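Local coordinates for WbbM protein (Klebsiella pneumoniae, PDB 6U4B) that is thought to act as a bifunctional glycosyltransferase that polymerises O-antigen, with two probable transferase modules in each chain of a trimer, at residues Lys30-His35 and Lys48-Gly53; Lys37-Leu42 and Met101-His106; Tyr399-Phe404 and Glu417-Pro422; Asn425-Ala430 and Val481-Glu486. All coordinates share one frame; numbering follows the deposited sequence.

Interaction 1: residues Lys30-His35 and Lys48-Gly53; sequences KIYTSH and KPLHVG
The backbone O of Leu50 takes the N-H of His35 at 2.7 Å, and Leu50 N reaches Thr33 O, also at 2.7 Å. Lys48 N to Ile31 O, Thr33 N to Lys48 O and Val52 N to His35 O complete a ladder of five bonds. The two short strand axes make an angle of 33°. This is a parallel pairing, strand 30-35 beside strand 48-51, within the mixed sheet of the DUF4422 region. On one face Tyr32 and Lys48 run alongside each other in the same direction, with CD1 of the ring 3.6 Å from Lys48 CB. Leu50 CD1 comes to the same Tyr32 CD1 at 3.9 Å, while helix 82-91 covers this face through Val88 and Trp87. The other face carries Thr33, Pro49 and His35. With chi1 at 51°, Thr33 OG1 sits between its own N and carbonyl carbon, and from there it meets His35 NE2 in the imidazole plane at 3.0 Å. A second bond, from ND1 to Ser39, would help to hold the ring against turning. Pro49 CB packs against His35 NE2 at 3.6 Å.

Interaction 2: residues Lys37-Leu42 and Met101-His106; sequences KPSAFL and MHYRRH
Met101 reaches residues 37-42 through its terminal methyl, CE lying 4.2 Å from Leu42 CD1. Its backbone pairs with Tyr32 in the sheet. Tyr103 makes the broadest contact. Its chi1 of 74° sets the ring toward Ser39, whose CB comes obliquely to CD1 at 3.7 Å. Farther out, Lys37 CE passes Tyr103 OH at 4.1 Å, a hydroxyl whose hydrogen bond goes to Glu288. Ser39 OG is turned back to its own segment, bonding Lys37 O at 2.9 Å, though His35 is its stronger polar partner. The Tyr103 backbone is joined to the facing loop by one water, which donates to Tyr103 O at 2.9 Å and to Ala40 O at 2.6 Å. At His106 the imidazole receives Leu42 end-on: CD1 stands 3.7 Å from the ring centroid and 16° off the normal, a CH-pi contact over one face. Tyr132 holds His106 ND1 and limits the ring's freedom to turn. Loop 37-42 of the DUF4422 region is thereby laid against residues 101-106 without one direct hydrogen bond between the segments; dispersion and a shared water carry the contact, and the polar groups look mainly to other partners.

Interaction 3: residues Tyr399-Phe404 and Glu417-Pro422; sequences YDKVVF and ELLDVP
Lys401 leaves the backbone with CG anti to its carbonyl carbon and bends at chi3 (-65°), which carries its ammonium group to residues 417-422. Val403, two residues on along the chain, has CG1 anti to the backbone N (chi1 -180°), presenting its two methyls to two different leucines. Lys401 NZ donates to Leu419 O at 2.7 Å, arriving tilted 31° from the carbonyl plane. A water accepts from the same nitrogen at 2.7 Å and lies close to Leu418 O and Val421 O, extending the grip over several carbonyls of the turn. Such a cluster of carbonyl oxygens would be expected to favour the charged form of the lysine. Nearer the backbone the contact is apolar. Val403 CG2 meets Leu419 CD2 at 3.7 Å, and the same leucine methyl lies 4.1 Å from Lys401 CB. Val403 CG1 touches Leu418 CD1 at 4.0 Å, the two side chains crossing at about a right angle. Val478 adds to this apolar layer, and Pro303 lies against Leu419. Strand 402-405 runs directly into the Asp406 and Asp408 pair that binds magnesium with His560. The arrangement, a central strand ending at a metal-binding DxD motif, is characteristic of GT-A glycosyltransferases such as family 8.

Interaction 4: residues Asn425-Ala430 and Val481-Glu486; sequences NNLVAA and VKQMVE
In the glycosyltransferase family 8 region, helix 481-487 follows directly on strand 477-479, and its first turn packs against the chain entering the neighbouring strand 428-432. Two consecutive helix residues, Gln483 and Met484, make the contact. Gln483 has CG anti to the backbone N (chi1 -166°) and then bends at chi2 (65°), laying its aliphatic part over the loop. Its CG meets Leu427 CD2 at 3.7 Å, the two side chains roughly perpendicular, and lies 3.6 Å from Asn425 O. The Gln483 amide carbon CD stands 3.9 Å from Asn425 CB, but its NE2 bonds Glu487 within the helix, while Asn425 O has Arg517 as its hydrogen-bonding partner. Met484 stretches fully beyond CG, so only its terminal methyl touches: CE lies 3.6 Å from Val428 CG1, 3.4 Å from Leu427 O and 4.1 Å from Leu427 CB. Phe514 and Thr489 also pack on this methionine and help to enclose it. No hydrogen bond crosses between the two segments. Nearby, Asn480 supplies polar ties to both, receiving Gln483 N on its OD1 and giving its ND2 to Asn426 O. The helix thus packs on the loop leading into strand 428-432 and on its first residue, Val428, within an alpha/beta, GT-A-like domain.

In the fold
Two modules of one chain are sampled here. Interactions 1 and 2 belong to the DUF4422 region and lie 8 Å apart between centres; interactions 3 and 4 lie in the family 8 region, 10 Å apart, with centres of the two groups 31 to 33 Å apart. Interaction 1 is the buried one, made by a backbone ladder, whereas the other three are only partly buried and lack strand pairing between their segments. Interaction 2 reaches the same sheet through strand 97-102, the neighbour of strand 29-35. Interactions 3 and 4 likewise share a sheet. Of these three, interaction 3 alone uses a direct side-chain hydrogen bond; interaction 2 relies on apolar contacts and one shared water, interaction 4 on apolar contacts and aliphatic chain.

Interaction 1: residues Lys30-His35 and Lys48-Gly53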
loop_
_atom_site.group_PDB
_atom_site.type_symbol
_atom_site.label_atom_id
_atom_site.label_comp_id
_atom_site.label_asym_id
_atom_site.label_seq_id
_atom_site.Cartn_x
_atom_site.Cartn_y
_atom_site.Cartn_z
ATOM N N LYS A 30 -23.312 0.568 47.589
ATOM C CA LYS A 30 -22.499 0.868 46.416
ATOM C C LYS A 30 -22.994 2.181 45.833
ATOM O O LYS A 30 -24.148 2.273 45.402
ATOM C CB LYS A 30 -22.573 -0.255 45.376
ATOM C CG LYS A 30 -21.799 -1.502 45.769
ATOM C CD LYS A 30 -22.038 -2.643 44.795
ATOM C CE LYS A 30 -20.775 -2.985 44.020
ATOM N NZ LYS A 30 -20.949 -4.230 43.222
ATOM N N ILE A 31 -22.134 3.194 45.837
ATOM C CA ILE A 31 -22.465 4.518 45.327
ATOM C C ILE A 31 -21.524 4.831 44.173
ATOM O O ILE A 31 -20.313 4.603 44.276
ATOM C CB ILE A 31 -22.364 5.591 46.424
ATOM C CG1 ILE A 31 -23.230 5.208 47.625
ATOM C CG2 ILE A 31 -22.781 6.950 45.881
ATOM C CD1 ILE A 31 -23.029 6.097 48.827
ATOM N N TYR A 32 -22.077 5.354 43.083
ATOM C CA TYR A 32 -21.327 5.598 41.860
ATOM C C TYR A 32 -21.169 7.094 41.625
ATOM O O TYR A 32 -22.115 7.865 41.805
ATOM C CB TYR A 32 -22.023 4.944 40.661
ATOM C CG TYR A 32 -22.182 3.449 40.814
ATOM C CD1 TYR A 32 -21.260 2.572 40.256
ATOM C CD2 TYR A 32 -23.247 2.915 41.530
ATOM C CE1 TYR A 32 -21.398 1.205 40.402
ATOM C CE2 TYR A 32 -23.393 1.552 41.684
ATOM C CZ TYR A 32 -22.468 0.702 41.117
ATOM O OH TYR A 32 -22.612 -0.658 41.269
ATOM N N THR A 33 -19.965 7.501 41.231
ATOM C CA THR A 33 -19.676 8.887 40.892
ATOM C C THR A 33 -19.443 9.011 39.391
ATOM O O THR A 33 -18.810 8.144 38.777
ATOM C CB THR A 33 -18.455 9.409 41.659
ATOM O OG1 THR A 33 -17.359 8.497 41.506
ATOM C CG2 THR A 33 -18.781 9.561 43.138
ATOM N N SER A 34 -19.954 10.091 38.806
ATOM C CA SER A 34 -19.916 10.298 37.364
ATOM C C SER A 34 -18.790 11.259 37.004
ATOM O O SER A 34 -18.771 12.404 37.470
ATOM C CB SER A 34 -21.254 10.832 36.858
ATOM O OG SER A 34 -22.247 9.824 36.913
ATOM N N HIS A 35 -17.869 10.798 36.165
ATOM C CA HIS A 35 -16.747 11.597 35.702
ATOM C C HIS A 35 -16.759 11.662 34.180
ATOM O O HIS A 35 -17.146 10.704 33.504
ATOM C CB HIS A 35 -15.411 11.016 36.182
ATOM C CG HIS A 35 -15.339 10.786 37.661
ATOM N ND1 HIS A 35 -14.560 11.557 38.498
ATOM C CD2 HIS A 35 -15.937 9.861 38.450
ATOM C CE1 HIS A 35 -14.685 11.121 39.738
ATOM N NE2 HIS A 35 -15.514 10.092 39.737
ATOM N N LYS A 48 -17.774 3.823 43.558
ATOM C CA LYS A 48 -17.265 3.318 42.287
ATOM C C LYS A 48 -17.318 4.422 41.242
ATOM O O LYS A 48 -18.417 4.859 40.868
ATOM C CB LYS A 48 -18.079 2.106 41.825
ATOM C CG LYS A 48 -18.202 0.999 42.864
ATOM C CD LYS A 48 -16.915 0.194 43.013
ATOM C CE LYS A 48 -16.735 -0.793 41.866
ATOM N NZ LYS A 48 -15.597 -1.727 42.105
ATOM N N PRO A 49 -16.182 4.914 40.751
ATOM C CA PRO A 49 -16.217 5.962 39.724
ATOM C C PRO A 49 -16.557 5.400 38.351
ATOM O O PRO A 49 -16.163 4.285 37.995
ATOM C CB PRO A 49 -14.795 6.533 39.758
ATOM C CG PRO A 49 -13.951 5.402 40.259
ATOM C CD PRO A 49 -14.814 4.633 41.224
ATOM N N LEU A 50 -17.302 6.189 37.579
ATOM C CA LEU A 50 -17.701 5.819 36.228
ATOM C C LEU A 50 -17.383 6.961 35.277
ATOM O O LEU A 50 -17.662 8.127 35.579
ATOM C CB LEU A 50 -19.195 5.475 36.150
ATOM C CG LEU A 50 -19.639 4.142 36.756
ATOM C CD1 LEU A 50 -21.150 4.000 36.674
ATOM C CD2 LEU A 50 -18.951 2.979 36.063
ATOM N N HIS A 51 -16.796 6.619 34.134
ATOM C CA HIS A 51 -16.558 7.564 33.048
ATOM C C HIS A 51 -17.822 7.586 32.195
ATOM O O HIS A 51 -18.016 6.729 31.330
ATOM C CB HIS A 51 -15.326 7.146 32.248
ATOM C CG HIS A 51 -14.984 8.064 31.115
ATOM N ND1 HIS A 51 -13.892 7.857 30.299
ATOM C CD2 HIS A 51 -15.584 9.190 30.659
ATOM C CE1 HIS A 51 -13.834 8.814 29.391
ATOM N NE2 HIS A 51 -14.849 9.636 29.586
ATOM N N VAL A 52 -18.689 8.562 32.441
ATOM C CA VAL A 52 -19.963 8.621 31.731
ATOM C C VAL A 52 -19.742 9.196 30.340
ATOM O O VAL A 52 -18.841 10.014 30.113
ATOM C CB VAL A 52 -21.010 9.432 32.523
ATOM C CG1 VAL A 52 -21.249 8.792 33.879
ATOM C CG2 VAL A 52 -20.581 10.886 32.669
ATOM N N GLY A 53 -20.566 8.755 29.392
ATOM C CA GLY A 53 -20.383 9.156 28.008
ATOM C C GLY A 53 -19.075 8.700 27.404
ATOM O O GLY A 53 -18.557 9.352 26.492
#

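Interaction 2: residues Lys37-Leu42 and Met101-His106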
loop_
_atom_site.group_PDB
_atom_site.type_symbol
_atom_site.label_atom_id
_atom_site.label_comp_id
_atom_site.label_asym_id
_atom_site.label_seq_id
_atom_site.Cartn_x
_atom_site.Cartn_y
_atom_site.Cartn_z
ATOM N N LYS A 37 -13.919 13.677 32.761
ATOM C CA LYS A 37 -12.540 14.051 32.482
ATOM C C LYS A 37 -11.695 13.586 33.658
ATOM O O LYS A 37 -12.231 13.178 34.692
ATOM C CB LYS A 37 -12.402 15.564 32.267
ATOM C CG LYS A 37 -12.771 16.422 33.461
ATOM C CD LYS A 37 -12.238 17.835 33.274
ATOM C CE LYS A 37 -13.166 18.876 33.880
ATOM N NZ LYS A 37 -12.641 20.255 33.663
ATOM N N PRO A 38 -10.353 13.604 33.512
ATOM C CA PRO A 38 -9.498 13.271 34.663
ATOM C C PRO A 38 -9.831 14.109 35.888
ATOM O O PRO A 38 -9.713 15.337 35.864
ATOM C CB PRO A 38 -8.086 13.565 34.144
ATOM C CG PRO A 38 -8.190 13.318 32.673
ATOM C CD PRO A 38 -9.564 13.776 32.279
ATOM N N SER A 39 -10.265 13.449 36.959
ATOM C CA SER A 39 -10.730 14.139 38.151
ATOM C C SER A 39 -10.591 13.212 39.347
ATOM O O SER A 39 -10.642 11.986 39.208
ATOM C CB SER A 39 -12.181 14.608 37.992
ATOM O OG SER A 39 -12.996 13.570 37.477
ATOM N N ALA A 40 -10.432 13.814 40.525
ATOM C CA ALA A 40 -10.068 13.066 41.723
ATOM C C ALA A 40 -11.125 12.031 42.087
ATOM O O ALA A 40 -12.331 12.269 41.959
ATOM C CB ALA A 40 -9.853 14.025 42.894
ATOM N N PHE A 41 -10.660 10.877 42.556
ATOM C CA PHE A 41 -11.523 9.778 42.967
ATOM C C PHE A 41 -11.579 9.693 44.485
ATOM O O PHE A 41 -10.570 9.899 45.168
ATOM C CB PHE A 41 -11.019 8.450 42.400
ATOM C CG PHE A 41 -11.026 8.384 40.900
ATOM C CD1 PHE A 41 -9.940 7.866 40.213
ATOM C CD2 PHE A 41 -12.123 8.828 40.177
ATOM C CE1 PHE A 41 -9.944 7.799 38.828
ATOM C CE2 PHE A 41 -12.132 8.762 38.792
ATOM C CZ PHE A 41 -11.042 8.247 38.118
ATOM N N LEU A 42 -12.761 9.384 45.008
ATOM C CA LEU A 42 -12.904 9.160 46.438
ATOM C C LEU A 42 -12.248 7.842 46.833
ATOM O O LEU A 42 -12.277 6.859 46.090
ATOM C CB LEU A 42 -14.382 9.160 46.831
ATOM C CG LEU A 42 -15.070 10.518 46.700
ATOM C CD1 LEU A 42 -16.567 10.399 46.953
ATOM C CD2 LEU A 42 -14.437 11.520 47.651
ATOM N N MET A 101 -23.636 9.953 42.986
ATOM C CA MET A 101 -23.187 11.294 43.329
ATOM C C MET A 101 -22.393 11.857 42.159
ATOM O O MET A 101 -21.965 11.125 41.265
ATOM C CB MET A 101 -22.335 11.293 44.608
ATOM C CG MET A 101 -23.056 10.745 45.836
ATOM S SD MET A 101 -22.164 10.936 47.400
ATOM C CE MET A 101 -20.735 9.892 47.126
ATOM N N HIS A 102 -22.223 13.176 42.160
ATOM C CA HIS A 102 -21.392 13.825 41.158
ATOM C C HIS A 102 -19.916 13.638 41.513
ATOM O O HIS A 102 -19.569 13.078 42.555
ATOM C CB HIS A 102 -21.757 15.302 41.040
ATOM C CG HIS A 102 -23.216 15.542 40.807
ATOM N ND1 HIS A 102 -23.846 15.202 39.628
ATOM C CD2 HIS A 102 -24.171 16.078 41.604
ATOM C CE1 HIS A 102 -25.126 15.521 39.708
ATOM N NE2 HIS A 102 -25.349 16.055 40.896
ATOM N N TYR A 103 -19.026 14.104 40.633
ATOM C CA TYR A 103 -17.597 13.930 40.860
ATOM C C TYR A 103 -17.002 15.020 41.739
ATOM O O TYR A 103 -15.990 14.775 42.404
ATOM C CB TYR A 103 -16.829 13.858 39.528
ATOM C CG TYR A 103 -16.662 15.164 38.780
ATOM C CD1 TYR A 103 -15.483 15.895 38.876
ATOM C CD2 TYR A 103 -17.668 15.652 37.953
ATOM C CE1 TYR A 103 -15.315 17.081 38.182
ATOM C CE2 TYR A 103 -17.510 16.845 37.253
ATOM C CZ TYR A 103 -16.331 17.554 37.375
ATOM O OH TYR A 103 -16.169 18.734 36.685
ATOM N N ARG A 104 -17.599 16.213 41.769
ATOM C CA ARG A 104 -17.173 17.257 42.694
ATOM C C ARG A 104 -18.296 17.700 43.625
ATOM O O ARG A 104 -18.138 18.691 44.345
ATOM C CB ARG A 104 -16.611 18.456 41.925
ATOM C CG ARG A 104 -15.129 18.345 41.634
ATOM C CD ARG A 104 -14.679 19.351 40.591
ATOM N NE ARG A 104 -14.831 20.733 41.028
ATOM C CZ ARG A 104 -14.450 21.782 40.306
ATOM N NH1 ARG A 104 -14.620 23.011 40.774
ATOM N NH2 ARG A 104 -13.897 21.598 39.116
ATOM N N ARG A 105 -19.430 17.003 43.616
ATOM C CA ARG A 105 -20.542 17.284 44.515
ATOM C C ARG A 105 -21.002 15.968 45.119
ATOM O O ARG A 105 -21.336 15.030 44.387
ATOM C CB ARG A 105 -21.693 17.979 43.781
ATOM C CG ARG A 105 -21.375 19.391 43.322
ATOM C CD ARG A 105 -22.357 19.851 42.260
ATOM N NE ARG A 105 -22.234 21.278 41.970
ATOM C CZ ARG A 105 -21.437 21.789 41.037
ATOM N NH1 ARG A 105 -20.678 20.993 40.295
ATOM N NH2 ARG A 105 -21.398 23.101 40.847
ATOM N N HIS A 106 -21.004 15.892 46.445
ATOM C CA HIS A 106 -21.294 14.656 47.158
ATOM C C HIS A 106 -22.329 14.927 48.245
ATOM O O HIS A 106 -22.796 16.055 48.426
ATOM C CB HIS A 106 -20.010 14.062 47.755
ATOM C CG HIS A 106 -18.930 13.830 46.745
ATOM N ND1 HIS A 106 -17.663 14.359 46.874
ATOM C CD2 HIS A 106 -18.927 13.125 45.588
ATOM C CE1 HIS A 106 -16.928 13.992 45.840
ATOM N NE2 HIS A 106 -17.670 13.242 45.045
HETATM O O HOH W 1 -13.284 14.629 41.239
#

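Interaction 3: residues Tyr399-Phe404 and Glu417-Pro422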
loop_
_atom_site.group_PDB
_atom_site.type_symbol
_atom_site.label_atom_id
_atom_site.label_comp_id
_atom_site.label_asym_id
_atom_site.label_seq_id
_atom_site.Cartn_x
_atom_site.Cartn_y
_atom_site.Cartn_z
ATOM N N TYR A 399 2.372 -0.074 36.815
ATOM C CA TYR A 399 3.218 -0.843 35.916
ATOM C C TYR A 399 4.560 -1.126 36.582
ATOM O O TYR A 399 5.053 -0.329 37.384
ATOM C CB TYR A 399 3.445 -0.086 34.605
ATOM C CG TYR A 399 2.242 -0.021 33.693
ATOM C CD1 TYR A 399 2.187 -0.787 32.537
ATOM C CD2 TYR A 399 1.165 0.811 33.978
ATOM C CE1 TYR A 399 1.096 -0.732 31.690
ATOM C CE2 TYR A 399 0.065 0.870 33.138
ATOM C CZ TYR A 399 0.037 0.095 31.993
ATOM O OH TYR A 399 -1.049 0.147 31.147
ATOM N N ASP A 400 5.149 -2.275 36.246
ATOM C CA ASP A 400 6.497 -2.570 36.724
ATOM C C ASP A 400 7.537 -1.777 35.943
ATOM O O ASP A 400 8.357 -1.063 36.532
ATOM C CB ASP A 400 6.788 -4.070 36.633
ATOM C CG ASP A 400 6.132 -4.860 37.746
ATOM O OD1 ASP A 400 5.886 -6.071 37.554
ATOM O OD2 ASP A 400 5.850 -4.266 38.809
ATOM N N LYS A 401 7.518 -1.888 34.617
ATOM C CA LYS A 401 8.419 -1.128 33.763
ATOM C C LYS A 401 7.650 -0.568 32.573
ATOM O O LYS A 401 6.679 -1.164 32.099
ATOM C CB LYS A 401 9.604 -1.977 33.276
ATOM C CG LYS A 401 10.582 -2.343 34.378
ATOM C CD LYS A 401 11.894 -2.877 33.827
ATOM C CE LYS A 401 11.702 -4.190 33.093
ATOM N NZ LYS A 401 13.008 -4.788 32.701
ATOM N N VAL A 402 8.112 0.581 32.091
ATOM C CA VAL A 402 7.457 1.340 31.031
ATOM C C VAL A 402 8.531 1.957 30.141
ATOM O O VAL A 402 9.547 2.458 30.633
ATOM C CB VAL A 402 6.538 2.430 31.627
ATOM C CG1 VAL A 402 6.470 3.643 30.720
ATOM C CG2 VAL A 402 5.149 1.873 31.898
ATOM N N VAL A 403 8.305 1.920 28.829
ATOM C CA VAL A 403 9.229 2.488 27.851
ATOM C C VAL A 403 8.637 3.785 27.319
ATOM O O VAL A 403 7.582 3.772 26.671
ATOM C CB VAL A 403 9.515 1.510 26.701
ATOM C CG1 VAL A 403 10.479 2.132 25.706
ATOM C CG2 VAL A 403 10.066 0.201 27.244
ATOM N N PHE A 404 9.305 4.904 27.593
ATOM C CA PHE A 404 8.949 6.164 26.955
ATOM C C PHE A 404 9.784 6.367 25.700
ATOM O O PHE A 404 10.964 6.007 25.657
ATOM C CB PHE A 404 9.152 7.360 27.892
ATOM C CG PHE A 404 9.012 8.691 27.195
ATOM C CD1 PHE A 404 7.776 9.307 27.103
ATOM C CD2 PHE A 404 10.110 9.307 26.600
ATOM C CE1 PHE A 404 7.634 10.512 26.449
ATOM C CE2 PHE A 404 9.971 10.508 25.934
ATOM C CZ PHE A 404 8.734 11.114 25.864
ATOM N N GLU A 417 12.416 -5.736 23.384
ATOM C CA GLU A 417 13.708 -6.169 23.904
ATOM C C GLU A 417 14.325 -5.145 24.850
ATOM O O GLU A 417 15.233 -5.493 25.613
ATOM C CB GLU A 417 14.678 -6.496 22.765
ATOM C CG GLU A 417 14.797 -5.442 21.678
ATOM C CD GLU A 417 15.515 -5.966 20.442
ATOM O OE1 GLU A 417 16.719 -5.672 20.275
ATOM O OE2 GLU A 417 14.881 -6.688 19.643
ATOM N N LEU A 418 13.848 -3.897 24.831
ATOM C CA LEU A 418 14.250 -2.947 25.862
ATOM C C LEU A 418 13.759 -3.383 27.235
ATOM O O LEU A 418 14.405 -3.094 28.248
ATOM C CB LEU A 418 13.732 -1.546 25.532
ATOM C CG LEU A 418 14.431 -0.800 24.394
ATOM C CD1 LEU A 418 13.873 0.605 24.265
ATOM C CD2 LEU A 418 15.936 -0.767 24.617
ATOM N N LEU A 419 12.626 -4.089 27.289
ATOM C CA LEU A 419 12.120 -4.605 28.553
ATOM C C LEU A 419 12.947 -5.769 29.081
ATOM O O LEU A 419 12.873 -6.069 30.278
ATOM C CB LEU A 419 10.661 -5.044 28.403
ATOM C CG LEU A 419 9.598 -3.953 28.265
ATOM C CD1 LEU A 419 8.208 -4.558 28.361
ATOM C CD2 LEU A 419 9.794 -2.883 29.326
ATOM N N ASP A 420 13.721 -6.431 28.224
ATOM C CA ASP A 420 14.540 -7.560 28.643
ATOM C C ASP A 420 15.900 -7.144 29.189
ATOM O O ASP A 420 16.616 -7.993 29.732
ATOM C CB ASP A 420 14.741 -8.535 27.477
ATOM C CG ASP A 420 13.444 -9.164 27.014
ATOM O OD1 ASP A 420 12.532 -9.331 27.851
ATOM O OD2 ASP A 420 13.337 -9.492 25.813
ATOM N N VAL A 421 16.272 -5.877 29.059
ATOM C CA VAL A 421 17.574 -5.423 29.557
ATOM C C VAL A 421 17.571 -5.466 31.082
ATOM O O VAL A 421 16.655 -4.902 31.711
ATOM C CB VAL A 421 17.879 -4.014 29.046
ATOM C CG1 VAL A 421 19.156 -3.484 29.682
ATOM C CG2 VAL A 421 17.997 -4.013 27.530
ATOM N N PRO A 422 18.547 -6.114 31.717
ATOM C CA PRO A 422 18.583 -6.145 33.187
ATOM C C PRO A 422 18.810 -4.750 33.755
ATOM O O PRO A 422 19.779 -4.072 33.406
ATOM C CB PRO A 422 19.760 -7.079 33.498
ATOM C CG PRO A 422 19.997 -7.852 32.227
ATOM C CD PRO A 422 19.630 -6.914 31.119
HETATM O O HOH W 2 14.688 -3.559 31.052
HETATM O O HOH W 3 15.505 -5.346 34.898
#

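Interaction 4: residues Asn425-Ala430 and Val481-Glu486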
loop_
_atom_site.group_PDB
_atom_site.type_symbol
_atom_site.label_atom_id
_atom_site.label_comp_id
_atom_site.label_asym_id
_atom_site.label_seq_id
_atom_site.Cartn_x
_atom_site.Cartn_y
_atom_site.Cartn_z
ATOM N N ASN A 425 18.324 -2.325 40.467
ATOM C CA ASN A 425 17.584 -1.255 41.121
ATOM C C ASN A 425 17.893 0.112 40.523
ATOM O O ASN A 425 17.617 1.135 41.158
ATOM C CB ASN A 425 17.843 -1.254 42.631
ATOM C CG ASN A 425 19.316 -1.170 42.979
ATOM O OD1 ASN A 425 20.150 -0.813 42.147
ATOM N ND2 ASN A 425 19.643 -1.498 44.223
ATOM N N ASN A 426 18.466 0.150 39.322
ATOM C CA ASN A 426 18.598 1.414 38.613
ATOM C C ASN A 426 17.218 1.978 38.307
ATOM O O ASN A 426 16.241 1.242 38.141
ATOM C CB ASN A 426 19.393 1.236 37.318
ATOM C CG ASN A 426 20.888 1.176 37.558
ATOM O OD1 ASN A 426 21.371 1.569 38.619
ATOM N ND2 ASN A 426 21.631 0.698 36.566
ATOM N N LEU A 427 17.138 3.305 38.243
ATOM C CA LEU A 427 15.842 3.945 38.070
ATOM C C LEU A 427 15.412 3.981 36.612
ATOM O O LEU A 427 14.211 3.899 36.328
ATOM C CB LEU A 427 15.875 5.355 38.656
ATOM C CG LEU A 427 16.170 5.395 40.156
ATOM C CD1 LEU A 427 16.141 6.826 40.674
ATOM C CD2 LEU A 427 15.185 4.519 40.920
ATOM N N VAL A 428 16.361 4.096 35.680
ATOM C CA VAL A 428 16.050 4.172 34.258
ATOM C C VAL A 428 17.127 3.466 33.448
ATOM O O VAL A 428 18.232 3.194 33.927
ATOM C CB VAL A 428 15.917 5.629 33.751
ATOM C CG1 VAL A 428 14.686 6.306 34.333
ATOM C CG2 VAL A 428 17.182 6.419 34.073
ATOM N N ALA A 429 16.775 3.169 32.199
ATOM C CA ALA A 429 17.726 2.792 31.166
ATOM C C ALA A 429 17.578 3.782 30.022
ATOM O O ALA A 429 16.454 4.101 29.621
ATOM C CB ALA A 429 17.497 1.360 30.679
ATOM N N ALA A 430 18.704 4.279 29.513
ATOM C CA ALA A 430 18.673 5.325 28.500
ATOM C C ALA A 430 19.982 5.307 27.727
ATOM O O ALA A 430 20.938 4.622 28.098
ATOM C CB ALA A 430 18.421 6.702 29.126
ATOM N N VAL A 481 9.538 1.723 36.988
ATOM C CA VAL A 481 8.469 2.334 37.774
ATOM C C VAL A 481 8.388 1.701 39.157
ATOM O O VAL A 481 8.223 2.402 40.164
ATOM C CB VAL A 481 7.128 2.232 37.024
ATOM C CG1 VAL A 481 6.005 2.822 37.863
ATOM C CG2 VAL A 481 7.217 2.939 35.681
ATOM N N LYS A 482 8.507 0.371 39.231
ATOM C CA LYS A 482 8.409 -0.310 40.520
ATOM C C LYS A 482 9.440 0.220 41.510
ATOM O O LYS A 482 9.132 0.413 42.692
ATOM C CB LYS A 482 8.569 -1.820 40.338
ATOM C CG LYS A 482 8.742 -2.570 41.653
ATOM C CD LYS A 482 7.864 -3.808 41.730
ATOM C CE LYS A 482 8.334 -4.892 40.778
ATOM N NZ LYS A 482 7.545 -6.144 40.952
ATOM N N GLN A 483 10.665 0.469 41.045
ATOM C CA GLN A 483 11.679 1.034 41.928
ATOM C C GLN A 483 11.359 2.483 42.274
ATOM O O GLN A 483 11.574 2.914 43.413
ATOM C CB GLN A 483 13.060 0.926 41.284
ATOM C CG GLN A 483 14.211 1.181 42.241
ATOM C CD GLN A 483 14.308 0.125 43.328
ATOM O OE1 GLN A 483 13.933 -1.030 43.124
ATOM N NE2 GLN A 483 14.808 0.521 44.492
ATOM N N MET A 484 10.845 3.248 41.306
ATOM C CA MET A 484 10.476 4.633 41.580
ATOM C C MET A 484 9.342 4.725 42.591
ATOM O O MET A 484 9.287 5.679 43.375
ATOM C CB MET A 484 10.085 5.343 40.283
ATOM C CG MET A 484 11.235 5.554 39.325
ATOM S SD MET A 484 10.761 6.528 37.886
ATOM C CE MET A 484 12.322 6.593 37.017
ATOM N N VAL A 485 8.427 3.753 42.586
ATOM C CA VAL A 485 7.350 3.747 43.569
ATOM C C VAL A 485 7.906 3.496 44.965
ATOM O O VAL A 485 7.503 4.150 45.935
ATOM C CB VAL A 485 6.282 2.707 43.183
ATOM C CG1 VAL A 485 5.305 2.494 44.332
ATOM C CG2 VAL A 485 5.547 3.151 41.930
ATOM N N GLU A 486 8.846 2.555 45.090
ATOM C CA GLU A 486 9.406 2.250 46.401
ATOM C C GLU A 486 10.202 3.424 46.954
ATOM O O GLU A 486 10.139 3.712 48.154
ATOM C CB GLU A 486 10.279 0.996 46.324
ATOM C CG GLU A 486 11.180 0.781 47.543
ATOM C CD GLU A 486 10.428 0.309 48.785
ATOM O OE1 GLU A 486 10.924 -0.620 49.457
ATOM O OE2 GLU A 486 9.351 0.861 49.099
#